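Local structure of C-type lectin domain family 4 member F (6JJJ) at residues 22-26 and 27-31. The protein serves as a Kupffer cell C-type lectin receptor with affinity for galactose and fucose and could be involved in endocytosis. Residues are numbered along the deposited sequence; the frame is centred on the assembly and turned at random.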
# COMPACT_ATOMS: atom_id res chain seq x y z
N GLN A 22 -7.02 -1.65 -2.65
CA GLN A 22 -8.07 -1.69 -1.64
C GLN A 22 -7.66 -2.54 -0.45
O GLN A 22 -7.98 -2.22 0.70
CB GLN A 22 -9.37 -2.21 -2.27
CG GLN A 22 -9.92 -1.31 -3.38
CD GLN A 22 -11.03 -1.98 -4.20
OE1 GLN A 22 -11.41 -3.12 -3.93
NE2 GLN A 22 -11.54 -1.26 -5.19
N LEU A 23 -6.92 -3.62 -0.71
CA LEU A 23 -6.49 -4.51 0.37
C LEU A 23 -5.46 -3.83 1.26
O LEU A 23 -5.69 -3.67 2.47
CB LEU A 23 -5.91 -5.79 -0.22
CG LEU A 23 -6.90 -6.76 -0.88
CD1 LEU A 23 -6.17 -7.87 -1.61
CD2 LEU A 23 -7.84 -7.33 0.18
N ILE A 24 -4.32 -3.44 0.70
CA ILE A 24 -3.29 -2.82 1.52
C ILE A 24 -3.77 -1.48 2.06
O ILE A 24 -3.34 -1.04 3.13
CB ILE A 24 -1.97 -2.67 0.74
CG1 ILE A 24 -0.87 -2.11 1.64
CG2 ILE A 24 -2.17 -1.76 -0.47
CD1 ILE A 24 -0.56 -2.95 2.88
N ALA A 25 -4.67 -0.80 1.34
CA ALA A 25 -5.23 0.44 1.87
C ALA A 25 -6.03 0.19 3.14
O ALA A 25 -6.17 1.09 3.97
CB ALA A 25 -6.11 1.11 0.82
N GLN A 26 -6.54 -1.03 3.31
CA GLN A 26 -7.23 -1.42 4.54
C GLN A 26 -6.34 -2.25 5.45
O GLN A 26 -6.85 -2.92 6.36
CB GLN A 26 -8.52 -2.17 4.19
CG GLN A 26 -9.46 -1.36 3.32
CD GLN A 26 -10.73 -2.11 2.95
OE1 GLN A 26 -11.53 -2.44 3.82
NE2 GLN A 26 -10.90 -2.37 1.67
N ASN A 27 -5.03 -2.19 5.25
CA ASN A 27 -4.06 -2.88 6.11
C ASN A 27 -4.18 -4.40 5.98
O ASN A 27 -4.25 -5.13 6.97
CB ASN A 27 -4.23 -2.44 7.57
CG ASN A 27 -3.07 -1.58 8.06
OD1 ASN A 27 -1.95 -1.69 7.57
ND2 ASN A 27 -3.34 -0.72 9.04
N TRP A 28 -4.22 -4.87 4.73
CA TRP A 28 -3.98 -6.27 4.44
C TRP A 28 -2.49 -6.42 4.13
O TRP A 28 -1.94 -5.66 3.33
CB TRP A 28 -4.81 -6.76 3.25
CG TRP A 28 -6.25 -7.03 3.58
CD1 TRP A 28 -7.23 -6.10 3.78
CD2 TRP A 28 -6.87 -8.31 3.78
NE1 TRP A 28 -8.42 -6.72 4.07
CE2 TRP A 28 -8.22 -8.08 4.08
CE3 TRP A 28 -6.40 -9.63 3.73
CZ2 TRP A 28 -9.12 -9.11 4.33
CZ3 TRP A 28 -7.30 -10.66 3.97
CH2 TRP A 28 -8.65 -10.39 4.27
N LYS A 29 -1.84 -7.38 4.78
CA LYS A 29 -0.41 -7.60 4.58
C LYS A 29 -0.19 -8.83 3.71
O LYS A 29 -0.84 -9.86 3.90
CB LYS A 29 0.30 -7.74 5.92
CG LYS A 29 0.71 -6.39 6.52
CD LYS A 29 -0.52 -5.63 7.05
CE LYS A 29 -0.15 -4.29 7.68
NZ LYS A 29 0.13 -3.23 6.67
N TYR A 30 0.73 -8.71 2.76
CA TYR A 30 1.03 -9.79 1.83
C TYR A 30 2.08 -10.73 2.40
O TYR A 30 3.01 -10.30 3.09
CB TYR A 30 1.53 -9.22 0.50
CG TYR A 30 1.99 -10.27 -0.49
CD1 TYR A 30 3.30 -10.74 -0.47
CD2 TYR A 30 1.13 -10.79 -1.44
CE1 TYR A 30 3.73 -11.70 -1.36
CE2 TYR A 30 1.54 -11.75 -2.34
CZ TYR A 30 2.85 -12.20 -2.30
OH TYR A 30 3.27 -13.16 -3.19
N PHE A 31 1.92 -12.02 2.10
CA PHE A 31 2.92 -13.01 2.49
C PHE A 31 2.73 -14.25 1.63
O PHE A 31 1.66 -14.87 1.67
CB PHE A 31 2.80 -13.36 3.97
CG PHE A 31 3.68 -14.50 4.40
CD1 PHE A 31 5.00 -14.27 4.76
CD2 PHE A 31 3.20 -15.79 4.43
CE1 PHE A 31 5.82 -15.31 5.15
CE2 PHE A 31 4.01 -16.84 4.81
CZ PHE A 31 5.33 -16.60 5.17
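A Schellman motif ends helix 9-25, with Trp28 N bonded to Leu23 O (3.0 Å, 148° at the hydrogen) and Asn27 N to Ile24 O (2.9 Å). Asn27, the C-prime residue, takes the positive phi that turns the chain out of the helix. Leu23 O also accepts from Gln26 N, the two donors arriving from opposite faces of its carbonyl plane. The side chain of Leu23 meets Trp28 too: CD2 sits over one face of the indole, 3.7 Å from the centroid of the five-membered ring and 6° off its normal, a CH-pi contact. Here the helix hands over to strand 28-31, an edge strand, within this chain, of one of the lectin domain's antiparallel sheets, beside strand 34-38; Trp28 also packs on Cys148 and Lys150 of strand 147-151. Past the turn, Lys29 bends at chi2 and chi4 and doubles back, so that NZ donates a hydrogen bond to Asn27 OD1 (2.7 Å). With CG1 anti to its backbone N (chi1 -176°), Ile24 sends CD1 toward Lys29 NZ, 3.9 Å away. Gln26 NE2 reaches back to Gln22 O (3.1 Å), above that carbonyl's plane. In the trimer, Ile24 at this helix end packs against Ile24 of the second and third subunits.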